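Local coordinates for rhamnose ABC transporter, periplasmic rhamnose-binding protein (Kribbella flavida, PDB 4KVF) that probably binds a sugar, perhaps rhamnose, outside the cell membrane and passes it to an ABC transporter, at residues A34-G39 with L295-I300; S83-Y88 with N108-S113; F139-T144 with A321-L326; G164-L169 with L226-S231; Q263-V268 with A335-F340. All coordinates share one frame; numbering follows the deposited sequence.

Interaction 1: A34-G39 with L295-I300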
# COMPACT_ATOMS: atom_id res chain seq x y z
N ALA A 34 -25.87 -11.06 -10.79
CA ALA A 34 -25.41 -11.06 -12.17
C ALA A 34 -24.11 -11.86 -12.26
O ALA A 34 -23.22 -11.70 -11.42
CB ALA A 34 -25.18 -9.63 -12.66
N PRO A 35 -24.00 -12.72 -13.28
CA PRO A 35 -22.76 -13.50 -13.42
C PRO A 35 -21.58 -12.66 -13.91
O PRO A 35 -21.76 -11.79 -14.76
CB PRO A 35 -23.14 -14.56 -14.47
CG PRO A 35 -24.24 -13.93 -15.26
CD PRO A 35 -25.01 -13.07 -14.29
N LEU A 36 -20.39 -12.93 -13.38
CA LEU A 36 -19.19 -12.29 -13.88
C LEU A 36 -19.01 -12.72 -15.33
O LEU A 36 -19.06 -13.92 -15.64
CB LEU A 36 -17.97 -12.68 -13.04
CG LEU A 36 -17.05 -11.60 -12.45
CD1 LEU A 36 -17.84 -10.42 -11.90
CD2 LEU A 36 -16.21 -12.20 -11.33
N LYS A 37 -18.84 -11.75 -16.22
CA LYS A 37 -18.66 -12.01 -17.65
C LYS A 37 -17.28 -12.60 -17.95
O LYS A 37 -16.29 -12.18 -17.35
CB LYS A 37 -18.82 -10.72 -18.46
CG LYS A 37 -20.20 -10.09 -18.45
CD LYS A 37 -20.15 -8.73 -19.16
CE LYS A 37 -21.44 -7.93 -19.02
NZ LYS A 37 -21.31 -6.57 -19.64
N GLU A 38 -17.23 -13.54 -18.89
CA GLU A 38 -15.95 -14.05 -19.39
C GLU A 38 -15.44 -13.17 -20.53
O GLU A 38 -16.20 -12.41 -21.13
CB GLU A 38 -16.10 -15.49 -19.88
CG GLU A 38 -16.43 -16.49 -18.79
CD GLU A 38 -16.69 -17.89 -19.32
OE1 GLU A 38 -16.97 -18.03 -20.53
OE2 GLU A 38 -16.62 -18.84 -18.52
N GLY A 39 -14.15 -13.28 -20.82
CA GLY A 39 -13.57 -12.60 -21.97
C GLY A 39 -13.38 -11.10 -21.81
O GLY A 39 -13.16 -10.39 -22.80
N LEU A 295 -17.82 -4.53 -11.74
CA LEU A 295 -18.42 -3.31 -12.31
C LEU A 295 -18.93 -3.55 -13.73
O LEU A 295 -20.07 -3.19 -14.06
CB LEU A 295 -17.39 -2.17 -12.30
CG LEU A 295 -17.14 -1.57 -10.92
CD1 LEU A 295 -15.83 -0.83 -10.91
CD2 LEU A 295 -18.28 -0.62 -10.54
N LYS A 296 -18.09 -4.16 -14.55
CA LYS A 296 -18.43 -4.39 -15.96
C LYS A 296 -19.56 -5.40 -16.14
O LYS A 296 -20.32 -5.33 -17.11
CB LYS A 296 -17.18 -4.83 -16.74
CG LYS A 296 -17.35 -4.90 -18.25
CD LYS A 296 -17.69 -3.53 -18.84
CE LYS A 296 -17.90 -3.62 -20.34
NZ LYS A 296 -18.52 -2.37 -20.88
N SER A 297 -19.67 -6.32 -15.19
CA SER A 297 -20.72 -7.35 -15.24
C SER A 297 -22.03 -6.89 -14.60
O SER A 297 -23.02 -7.62 -14.60
CB SER A 297 -20.22 -8.63 -14.55
OG SER A 297 -18.95 -8.99 -15.07
N GLY A 298 -22.04 -5.68 -14.06
CA GLY A 298 -23.24 -5.14 -13.45
C GLY A 298 -23.52 -5.57 -12.02
O GLY A 298 -24.60 -5.30 -11.50
N GLN A 299 -22.57 -6.23 -11.37
CA GLN A 299 -22.77 -6.68 -9.99
C GLN A 299 -22.73 -5.53 -8.97
O GLN A 299 -23.40 -5.57 -7.93
CB GLN A 299 -21.73 -7.73 -9.60
CG GLN A 299 -21.83 -9.03 -10.34
CD GLN A 299 -20.77 -10.02 -9.88
OE1 GLN A 299 -19.78 -9.63 -9.25
NE2 GLN A 299 -20.98 -11.29 -10.18
N ILE A 300 -21.89 -4.55 -9.26
CA ILE A 300 -21.74 -3.36 -8.42
C ILE A 300 -21.71 -2.12 -9.31
O ILE A 300 -21.54 -2.24 -10.53
CB ILE A 300 -20.47 -3.40 -7.54
CG1 ILE A 300 -19.20 -3.45 -8.39
CG2 ILE A 300 -20.53 -4.56 -6.52
CD1 ILE A 300 -17.92 -3.30 -7.56
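Ser297 OG is held by two partners at once: it accepts the backbone N-H of Lys37, with Lys37 N 3.0 Å from Ser297 OG in an almost straight bond (173°), and it is hydrogen-bonded to the carbonyl oxygen of Ala293, four residues earlier, in helix 281-296. With OG anti to the carbonyl carbon (chi1 -50°), the hydroxyl stays close to the helix while facing the incoming chain. A second bond fastens the start of 34-39, where Gln299 NE2 donates a hydrogen bond to Ala34 O at 2.6 Å, the oxygen lying in the plane of the amide. The other half of that amide faces an apolar neighbour: Leu36 crosses Gln299 at about a right angle and sets CD1 3.4 Å from Gln299 OE1. At the far end the chain of Lys37 is extended, and its NZ hydrogen-bonds to Lys296 O at 3.0 Å, a carbonyl of the last helical turn, where the negative end of the helix dipole would be expected to favour an ammonium group. Lys37 NZ and Lys296 NZ are 5.2 Å apart, a like-charge proximity that the salt bridge from Lys296 to Asp121 may offset. Ala34 CB rests 3.5 Å from Ser297 O, just before Gly298 ends the helix in a Schellman motif through its positive phi. The loop preceding strand 41-45 is thus laid over the C-terminal end of helix 281-296, with Leu36 reaching Tyr290 and Ala293 on that helix, while Leu295 and Lys296 turn to strand 123-127.

Interaction 2: S83-Y88 with N108-S113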
# COMPACT_ATOMS: atom_id res chain seq x y z
N SER A 83 6.87 9.94 -21.20
CA SER A 83 5.50 9.86 -21.68
C SER A 83 4.54 10.04 -20.52
O SER A 83 4.77 9.53 -19.42
CB SER A 83 5.23 8.53 -22.38
OG SER A 83 5.84 8.49 -23.66
N SER A 84 3.45 10.76 -20.77
CA SER A 84 2.40 10.96 -19.78
C SER A 84 1.52 9.73 -19.63
O SER A 84 1.36 8.93 -20.55
CB SER A 84 1.52 12.13 -20.20
OG SER A 84 0.81 11.80 -21.38
N GLN A 85 0.89 9.59 -18.47
CA GLN A 85 -0.08 8.53 -18.29
C GLN A 85 -1.27 8.71 -19.22
O GLN A 85 -1.90 7.74 -19.62
CB GLN A 85 -0.56 8.47 -16.85
CG GLN A 85 0.46 7.87 -15.91
CD GLN A 85 -0.14 7.61 -14.56
OE1 GLN A 85 -0.76 8.50 -13.98
NE2 GLN A 85 0.01 6.39 -14.06
N VAL A 86 -1.58 9.95 -19.57
CA VAL A 86 -2.69 10.23 -20.47
C VAL A 86 -2.51 9.53 -21.83
O VAL A 86 -3.47 8.97 -22.37
CB VAL A 86 -2.89 11.76 -20.62
CG1 VAL A 86 -3.91 12.10 -21.71
CG2 VAL A 86 -3.33 12.33 -19.27
N SER A 87 -1.28 9.51 -22.34
CA SER A 87 -1.01 8.88 -23.64
C SER A 87 -1.36 7.39 -23.57
O SER A 87 -1.94 6.83 -24.50
CB SER A 87 0.45 9.08 -24.06
OG SER A 87 1.34 8.44 -23.14
N TYR A 88 -1.03 6.77 -22.44
CA TYR A 88 -1.35 5.36 -22.25
C TYR A 88 -2.84 5.11 -22.09
O TYR A 88 -3.38 4.16 -22.64
CB TYR A 88 -0.56 4.76 -21.07
CG TYR A 88 0.94 4.71 -21.33
CD1 TYR A 88 1.50 3.70 -22.11
CD2 TYR A 88 1.78 5.68 -20.81
CE1 TYR A 88 2.86 3.66 -22.36
CE2 TYR A 88 3.16 5.65 -21.06
CZ TYR A 88 3.68 4.64 -21.83
OH TYR A 88 5.04 4.60 -22.07
N ASN A 108 -5.87 14.71 -11.10
CA ASN A 108 -6.73 15.42 -12.05
C ASN A 108 -6.33 15.38 -13.52
O ASN A 108 -7.21 15.46 -14.39
CB ASN A 108 -6.98 16.86 -11.60
CG ASN A 108 -7.86 16.92 -10.36
OD1 ASN A 108 -9.09 16.96 -10.46
ND2 ASN A 108 -7.23 16.92 -9.20
N ALA A 109 -5.04 15.22 -13.81
CA ALA A 109 -4.56 15.24 -15.19
C ALA A 109 -5.16 14.11 -16.03
O ALA A 109 -5.31 14.24 -17.25
CB ALA A 109 -3.02 15.18 -15.23
N VAL A 110 -5.49 13.02 -15.36
CA VAL A 110 -6.03 11.84 -16.01
C VAL A 110 -7.55 11.90 -16.17
O VAL A 110 -8.14 11.05 -16.85
CB VAL A 110 -5.65 10.56 -15.23
CG1 VAL A 110 -4.14 10.40 -15.24
CG2 VAL A 110 -6.16 10.65 -13.80
N CYS A 111 -8.19 12.89 -15.56
CA CYS A 111 -9.65 12.95 -15.55
C CYS A 111 -10.33 12.99 -16.92
O CYS A 111 -11.27 12.21 -17.16
CB CYS A 111 -10.18 14.09 -14.65
SG CYS A 111 -10.15 13.66 -12.91
N PRO A 112 -9.89 13.90 -17.82
CA PRO A 112 -10.57 13.98 -19.12
C PRO A 112 -10.55 12.65 -19.87
O PRO A 112 -11.59 12.21 -20.35
CB PRO A 112 -9.76 15.04 -19.87
CG PRO A 112 -9.27 15.94 -18.78
CD PRO A 112 -8.92 15.01 -17.65
N SER A 113 -9.38 12.01 -19.95
CA SER A 113 -9.28 10.74 -20.68
C SER A 113 -9.99 9.60 -19.94
O SER A 113 -10.67 8.79 -20.57
CB SER A 113 -7.82 10.38 -20.97
OG SER A 113 -7.09 10.21 -19.77
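Val86 keeps CG1 anti to its backbone N (chi1 171°), and this rotation leaves CG2 anti to the carbonyl carbon, where it meets Ala109 O at 3.4 Å. The same methyl comes within 4.3 Å of Val110 CA, so one branch of Val86 covers the backbone of the opposing turn. Its other branch serves a different residue: Val86 CG1 lies 4.2 Å from Ser113 OG, which chi1 of 62° places between the backbone N and the carbonyl carbon of its own residue. Gln85 and Val110 provide the remaining touch, with Gln85 OE1 4.1 Å from Val110 CG1. The contact is therefore one of van der Waals packing, without a hydrogen bond between the segments. The Gln85 amide is tied to the loop after strand 99-102, its NE2 giving to Ala103 O and its OE1 accepting from Asn105 N. Both sides are shaped by local bonds. Ser84 is the N-cap of helix 85-94, its OG receiving Ser87 N at 3.2 Å, and Ser87 OG returns a bond to Ser84 O at 2.6 Å. Across from it, Asn108 to Cys111 form a type I turn leading into helix 111-119, where Cys111 is joined to Cys135 by a disulfide. Two helices meeting near their N-terminal ends, one before strand 99-102 and the next after it, are what successive beta-alpha-beta crossovers produce in the parallel alpha/beta lobe of a periplasmic binding protein.

Interaction 3: F139-T144 with A321-L326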
# COMPACT_ATOMS: atom_id res chain seq x y z
N PHE A 139 -11.80 2.71 -6.31
CA PHE A 139 -10.39 2.87 -5.96
C PHE A 139 -9.98 1.74 -5.03
O PHE A 139 -10.59 1.54 -3.98
CB PHE A 139 -10.17 4.23 -5.27
CG PHE A 139 -8.82 4.36 -4.59
CD1 PHE A 139 -7.64 4.10 -5.26
CD2 PHE A 139 -8.75 4.79 -3.27
CE1 PHE A 139 -6.41 4.24 -4.62
CE2 PHE A 139 -7.53 4.94 -2.63
CZ PHE A 139 -6.36 4.66 -3.30
N ILE A 140 -8.95 0.99 -5.42
CA ILE A 140 -8.45 -0.06 -4.54
C ILE A 140 -7.35 0.52 -3.66
O ILE A 140 -6.26 0.86 -4.13
CB ILE A 140 -7.88 -1.27 -5.32
CG1 ILE A 140 -8.90 -1.75 -6.37
CG2 ILE A 140 -7.53 -2.41 -4.33
CD1 ILE A 140 -10.30 -2.05 -5.80
N ASN A 141 -7.65 0.62 -2.37
CA ASN A 141 -6.72 1.15 -1.38
C ASN A 141 -6.09 0.01 -0.59
O ASN A 141 -6.80 -0.79 0.04
CB ASN A 141 -7.45 2.10 -0.43
CG ASN A 141 -6.50 2.93 0.41
OD1 ASN A 141 -5.28 2.77 0.31
ND2 ASN A 141 -7.05 3.86 1.19
N GLN A 142 -4.76 -0.09 -0.63
CA GLN A 142 -4.07 -1.24 -0.04
C GLN A 142 -4.24 -1.29 1.46
O GLN A 142 -4.29 -2.37 2.06
CB GLN A 142 -2.58 -1.26 -0.40
CG GLN A 142 -1.82 -0.02 -0.01
CD GLN A 142 -1.72 0.97 -1.15
OE1 GLN A 142 -2.72 1.29 -1.79
NE2 GLN A 142 -0.50 1.44 -1.43
N ALA A 143 -4.36 -0.11 2.06
CA ALA A 143 -4.59 -0.03 3.50
C ALA A 143 -4.91 1.42 3.80
O ALA A 143 -4.31 2.30 3.20
CB ALA A 143 -3.35 -0.46 4.28
N THR A 144 -5.83 1.65 4.72
CA THR A 144 -6.20 3.02 5.07
C THR A 144 -5.12 3.66 5.93
O THR A 144 -4.29 2.96 6.52
CB THR A 144 -7.53 3.10 5.84
OG1 THR A 144 -7.43 2.35 7.05
CG2 THR A 144 -8.68 2.56 4.99
N ALA A 321 -17.31 6.87 -1.40
CA ALA A 321 -16.70 7.38 -2.63
C ALA A 321 -16.03 6.30 -3.49
O ALA A 321 -15.07 6.58 -4.20
CB ALA A 321 -15.69 8.49 -2.31
N GLY A 322 -16.54 5.08 -3.42
CA GLY A 322 -16.03 4.01 -4.27
C GLY A 322 -14.72 3.41 -3.82
O GLY A 322 -14.11 2.63 -4.55
N GLU A 323 -14.29 3.73 -2.60
CA GLU A 323 -13.05 3.16 -2.07
C GLU A 323 -13.28 1.75 -1.59
O GLU A 323 -14.21 1.49 -0.81
CB GLU A 323 -12.50 4.01 -0.92
CG GLU A 323 -11.30 3.38 -0.27
CD GLU A 323 -10.66 4.27 0.78
OE1 GLU A 323 -11.10 4.22 1.96
OE2 GLU A 323 -9.75 5.04 0.43
N ILE A 324 -12.44 0.83 -2.06
CA ILE A 324 -12.46 -0.54 -1.64
C ILE A 324 -11.14 -0.84 -0.94
O ILE A 324 -10.08 -0.75 -1.56
CB ILE A 324 -12.63 -1.50 -2.84
CG1 ILE A 324 -13.91 -1.14 -3.60
CG2 ILE A 324 -12.65 -2.94 -2.37
CD1 ILE A 324 -14.07 -1.90 -4.93
N VAL A 325 -11.20 -1.16 0.35
CA VAL A 325 -9.97 -1.31 1.14
C VAL A 325 -9.55 -2.77 1.16
O VAL A 325 -10.34 -3.62 1.57
CB VAL A 325 -10.20 -0.84 2.60
CG1 VAL A 325 -8.94 -1.05 3.43
CG2 VAL A 325 -10.62 0.63 2.59
N LEU A 326 -8.32 -3.05 0.73
CA LEU A 326 -7.85 -4.43 0.60
C LEU A 326 -7.94 -5.15 1.94
O LEU A 326 -8.39 -6.29 2.03
CB LEU A 326 -6.41 -4.46 0.07
CG LEU A 326 -5.67 -5.80 0.10
CD1 LEU A 326 -6.37 -6.83 -0.80
CD2 LEU A 326 -4.22 -5.59 -0.33
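Backbone hydrogen bonds come first: Phe139 and Asn141 pair with segment 321-326 in parallel register, each using both its N-H and its C=O. Ile324 N meets Phe139 O at 2.8 Å in a nearly linear bond (178°), and Leu326 N meets Asn141 O at the same distance. The return bonds run from Phe139 N to Gly322 O and from Asn141 N to Ile324 O. On the face of Phe139, Asn141, Glu323 and Val325 there is one polar side-chain bond. Asn141 has its CG anti to the backbone N (chi1 -166°), on the side of Glu323. Asn141 ND2 donates to Glu323 OE2 at 3.0 Å, approaching from above the carboxylate plane. That same oxygen lies at the edge of the Phe139 ring, 3.8 Å from Phe139 CE2, the two side chains running side by side. Apolar contacts fall on both faces: Ile140 CD1 packs on Ile324 CB at 3.8 Å, and Ile140 also touches Leu287 and Ala288 of helix 281-296. The Thr144 and Val325 side chains cross at about a right angle, CG2 to CG2 at 3.6 Å. The chemistry implies a two-sided join, apolar where Ile140 meets Ile324 and the helix, while on the other face a carboxylate is shared between an amide N-H and the slightly positive rim of an aromatic ring.

Interaction 4: G164-L169 with L226-S231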
# COMPACT_ATOMS: atom_id res chain seq x y z
N GLY A 164 6.65 2.73 27.70
CA GLY A 164 7.99 3.24 27.51
C GLY A 164 8.08 4.20 26.34
O GLY A 164 7.08 4.51 25.69
N GLU A 165 9.29 4.66 26.05
CA GLU A 165 9.48 5.65 25.00
C GLU A 165 9.58 5.03 23.61
O GLU A 165 10.18 3.97 23.42
CB GLU A 165 10.72 6.50 25.27
CG GLU A 165 10.69 7.17 26.63
CD GLU A 165 11.97 7.93 26.93
OE1 GLU A 165 12.94 7.79 26.17
OE2 GLU A 165 11.99 8.67 27.94
N ILE A 166 8.96 5.70 22.64
CA ILE A 166 9.11 5.33 21.24
C ILE A 166 9.46 6.58 20.44
O ILE A 166 9.16 7.70 20.88
CB ILE A 166 7.84 4.64 20.69
CG1 ILE A 166 6.66 5.61 20.64
CG2 ILE A 166 7.47 3.41 21.52
CD1 ILE A 166 5.47 5.08 19.82
N ALA A 167 10.09 6.40 19.29
CA ALA A 167 10.44 7.52 18.42
C ALA A 167 10.11 7.11 17.01
O ALA A 167 10.11 5.93 16.70
CB ALA A 167 11.90 7.87 18.55
N VAL A 168 9.82 8.08 16.15
CA VAL A 168 9.55 7.79 14.75
C VAL A 168 10.73 8.25 13.91
O VAL A 168 11.28 9.32 14.15
CB VAL A 168 8.25 8.49 14.29
CG1 VAL A 168 8.12 8.48 12.74
CG2 VAL A 168 7.04 7.84 14.96
N LEU A 169 11.15 7.40 12.97
CA LEU A 169 12.09 7.80 11.93
C LEU A 169 11.31 7.88 10.62
O LEU A 169 10.91 6.86 10.05
CB LEU A 169 13.25 6.79 11.85
CG LEU A 169 14.27 6.97 10.71
CD1 LEU A 169 14.92 8.34 10.77
CD2 LEU A 169 15.35 5.88 10.77
N LEU A 226 15.07 4.61 25.12
CA LEU A 226 14.21 4.31 23.97
C LEU A 226 13.93 2.81 23.84
O LEU A 226 14.85 1.99 23.91
CB LEU A 226 14.88 4.83 22.70
CG LEU A 226 13.99 4.95 21.47
CD1 LEU A 226 12.83 5.88 21.74
CD2 LEU A 226 14.83 5.45 20.30
N LYS A 227 12.66 2.45 23.67
CA LYS A 227 12.30 1.04 23.51
C LYS A 227 12.08 0.64 22.05
O LYS A 227 12.40 -0.47 21.65
CB LYS A 227 11.05 0.70 24.33
CG LYS A 227 11.32 0.49 25.81
CD LYS A 227 10.29 -0.48 26.39
CE LYS A 227 10.27 -0.45 27.91
NZ LYS A 227 9.08 -1.19 28.45
N VAL A 228 11.50 1.53 21.26
CA VAL A 228 11.14 1.19 19.89
C VAL A 228 11.39 2.37 18.96
O VAL A 228 11.04 3.49 19.29
CB VAL A 228 9.64 0.82 19.76
CG1 VAL A 228 9.35 0.24 18.38
CG2 VAL A 228 9.24 -0.19 20.84
N ILE A 229 12.00 2.10 17.81
CA ILE A 229 12.01 3.05 16.72
C ILE A 229 10.99 2.55 15.71
O ILE A 229 11.08 1.40 15.28
CB ILE A 229 13.38 3.14 16.03
CG1 ILE A 229 14.44 3.63 17.02
CG2 ILE A 229 13.30 4.05 14.81
CD1 ILE A 229 15.82 3.81 16.42
N VAL A 230 10.03 3.40 15.35
CA VAL A 230 9.02 3.06 14.35
C VAL A 230 9.35 3.85 13.09
O VAL A 230 9.36 5.07 13.12
CB VAL A 230 7.60 3.49 14.80
CG1 VAL A 230 6.55 3.12 13.75
CG2 VAL A 230 7.24 2.88 16.16
N SER A 231 9.64 3.17 11.99
CA SER A 231 10.01 3.87 10.76
C SER A 231 9.04 3.52 9.64
O SER A 231 9.17 2.45 9.03
CB SER A 231 11.44 3.52 10.36
OG SER A 231 11.91 4.38 9.34
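Residues 164-169 and 226-231 run as parallel neighbours, their axes 4.5 Å apart at closest and inclined by 26°. Ile166 lies beside Val228, Ala167 beside Ile229 and Val168 beside Val230. Ala167 is bonded through both its backbone groups, its N to Val228 O at 3.1 Å and its O to Val230 N at 2.9 Å. Leu169 N to Val230 O and Lys227 N to Glu165 O extend the ladder either way. At the C-terminal end a side chain takes over: Ser231 has OG anti to its backbone N (chi1 -168°), and this OG donates a hydrogen bond to Leu169 O at 2.8 Å, so the buried hydroxyl has a backbone acceptor. Ile166 and Val228 lie side by side and point the same way, CG2 of Ile166 meeting CB of Val228 at 3.8 Å. Leu226 sends CD1 over the other face to Ala167 CB at 3.9 Å, and farther along Leu169 CB rests on Ile229 CG2. Gly164, at a phi of 122° that suits glycine, brings its CA within 4.4 Å of Lys227 CE. The extended lysine continues past it to Ala160 O and Ser163 O, both bonded by NZ. The pair forms the centre of a four-stranded parallel sheet: strand 197-204 bonds to the outer side of strand 164-170, strand 254-257 follows strand 226-231, and helix 209-222 covers the face of Ala167, Leu226 and Ile229 through Leu219 and Leu220.

Interaction 5: Q263-V268 with A335-F340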
# COMPACT_ATOMS: atom_id res chain seq x y z
N GLN A 263 14.10 -6.89 1.37
CA GLN A 263 15.14 -6.03 1.93
C GLN A 263 15.26 -6.28 3.42
O GLN A 263 16.35 -6.20 4.00
CB GLN A 263 14.77 -4.56 1.66
CG GLN A 263 15.89 -3.56 1.92
CD GLN A 263 15.49 -2.13 1.60
OE1 GLN A 263 14.30 -1.83 1.45
NE2 GLN A 263 16.47 -1.24 1.50
N MSE A 264 14.13 -6.62 4.03
CA MSE A 264 14.03 -6.79 5.48
C MSE A 264 14.34 -8.22 5.96
O MSE A 264 14.58 -8.43 7.15
CB MSE A 264 12.64 -6.37 5.97
CG MSE A 264 12.40 -4.88 5.88
SE MSE A 264 13.70 -3.94 6.96
CE MSE A 264 13.05 -4.62 8.67
N ARG A 265 14.34 -9.18 5.04
CA ARG A 265 14.48 -10.59 5.41
C ARG A 265 15.73 -10.85 6.27
O ARG A 265 15.63 -11.48 7.32
CB ARG A 265 14.47 -11.49 4.17
CG ARG A 265 14.39 -12.98 4.50
CD ARG A 265 14.41 -13.85 3.25
NE ARG A 265 13.78 -13.19 2.11
CZ ARG A 265 12.47 -13.17 1.89
NH1 ARG A 265 11.99 -12.54 0.83
NH2 ARG A 265 11.64 -13.76 2.74
N GLN A 266 16.88 -10.34 5.85
CA GLN A 266 18.11 -10.59 6.60
C GLN A 266 18.04 -10.08 8.03
O GLN A 266 18.68 -10.63 8.93
CB GLN A 266 19.35 -10.04 5.89
CG GLN A 266 19.38 -8.53 5.77
CD GLN A 266 20.80 -7.99 5.61
OE1 GLN A 266 21.74 -8.47 6.27
NE2 GLN A 266 20.96 -7.00 4.74
N TYR A 267 17.26 -9.02 8.25
CA TYR A 267 17.13 -8.43 9.59
C TYR A 267 16.09 -9.17 10.43
O TYR A 267 16.16 -9.18 11.67
CB TYR A 267 16.85 -6.92 9.49
CG TYR A 267 17.95 -6.21 8.75
CD1 TYR A 267 19.24 -6.16 9.27
CD2 TYR A 267 17.72 -5.61 7.51
CE1 TYR A 267 20.26 -5.54 8.59
CE2 TYR A 267 18.76 -4.98 6.82
CZ TYR A 267 20.02 -4.95 7.38
OH TYR A 267 21.06 -4.34 6.72
N VAL A 268 15.13 -9.80 9.77
CA VAL A 268 14.17 -10.66 10.45
C VAL A 268 14.84 -11.97 10.85
O VAL A 268 14.75 -12.42 12.00
CB VAL A 268 12.94 -10.91 9.56
CG1 VAL A 268 12.05 -11.98 10.17
CG2 VAL A 268 12.16 -9.61 9.38
N ALA A 335 7.83 -16.09 11.00
CA ALA A 335 6.87 -17.16 10.74
C ALA A 335 6.32 -17.14 9.31
O ALA A 335 5.94 -18.18 8.78
CB ALA A 335 5.73 -17.12 11.75
N ASN A 336 6.27 -15.95 8.71
CA ASN A 336 5.69 -15.81 7.37
C ASN A 336 6.52 -15.03 6.35
O ASN A 336 6.03 -14.74 5.25
CB ASN A 336 4.27 -15.23 7.46
CG ASN A 336 4.26 -13.73 7.74
OD1 ASN A 336 5.27 -13.17 8.18
ND2 ASN A 336 3.12 -13.08 7.49
N ILE A 337 7.77 -14.69 6.67
CA ILE A 337 8.55 -13.80 5.79
C ILE A 337 8.97 -14.41 4.44
O ILE A 337 9.09 -13.68 3.45
CB ILE A 337 9.76 -13.16 6.53
CG1 ILE A 337 10.38 -12.04 5.68
CG2 ILE A 337 10.80 -14.21 6.89
CD1 ILE A 337 10.45 -10.70 6.39
N ASP A 338 9.19 -15.72 4.38
CA ASP A 338 9.55 -16.35 3.11
C ASP A 338 8.34 -16.59 2.20
O ASP A 338 8.50 -16.97 1.04
CB ASP A 338 10.32 -17.67 3.33
CG ASP A 338 11.74 -17.45 3.81
OD1 ASP A 338 12.22 -16.30 3.82
OD2 ASP A 338 12.39 -18.46 4.18
N GLN A 339 7.14 -16.36 2.73
CA GLN A 339 5.91 -16.53 1.97
C GLN A 339 5.76 -15.41 0.95
O GLN A 339 4.95 -15.49 0.03
CB GLN A 339 4.68 -16.56 2.89
CG GLN A 339 4.70 -17.66 3.95
CD GLN A 339 3.46 -17.64 4.85
OE1 GLN A 339 2.50 -16.91 4.59
NE2 GLN A 339 3.50 -18.44 5.91
N PHE A 340 6.55 -14.35 1.13
CA PHE A 340 6.49 -13.18 0.26
C PHE A 340 7.83 -12.94 -0.42
O PHE A 340 8.88 -13.09 0.20
CB PHE A 340 6.07 -11.94 1.06
CG PHE A 340 4.86 -12.16 1.94
CD1 PHE A 340 4.99 -12.69 3.21
CD2 PHE A 340 3.58 -11.83 1.48
CE1 PHE A 340 3.88 -12.90 4.02
CE2 PHE A 340 2.47 -12.04 2.28
CZ PHE A 340 2.62 -12.58 3.55
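Arg265 binds three residues of 335-340 with one guanidinium, tying helix 261-269 of the parallel alpha/beta binding-protein fold to the chain's C-terminal segment. Arg265 NH2 donates to Ile337 O at 2.6 Å; the oxygen lies near the guanidinium plane, but the nitrogen stands above the plane of that carbonyl, and the bond is bent to 141°. The same Arg265 NH2 forms a salt bridge with Asp338 OD1 at 2.8 Å, although its hydrogen-bond geometry is weak. Arg265 NH1 reaches further along, to Phe340 O at 3.2 Å, in a straighter bond (164°) lying in both planes. Two neutral carbonyls and one carboxylate thus fix the rotation of the group, and the carboxylate should balance its charge. A bend at chi3 (-32°) turns NE out of the otherwise extended chain, and Arg265 CD passes 3.3 Å from Asp338 OD1, the two side chains crossing at about a right angle. Ile337 CG1, 3.6 Å from Arg265 NH2, marks the border between the polar and apolar parts. Beyond the charges the packing is apolar, and Ile337 meets Val268 tip to tip. Both residues also touch Phe276 of strand 276-278, while Phe340 turns its ring to an edge-to-face contact with Phe332. The closest apolar approach across the two segments is between the methyls Val268 CG2 and Ile337 CD1, 3.6 Å apart.

Interactions 1, 2 and 3 belong to the lobe built on the six-stranded sheet, whereas interaction 4 is the centre of the four-stranded sheet of the second lobe; the centres of interactions 4 and 1 are about 47 Å apart. Helix 281-296 relates interactions 1 and 3, ending in the first and touching Ile140 in the second. Along the chain, interaction 2 closes before interaction 3 opens, and interaction 4 lies between the strands of interaction 3, so the chain builds the second lobe before returning to the first. Interaction 5, about 21 Å from interaction 4 between centres, has segments alternating with those of interactions 1 and 3, an interleaving consistent with a two-lobed binding protein.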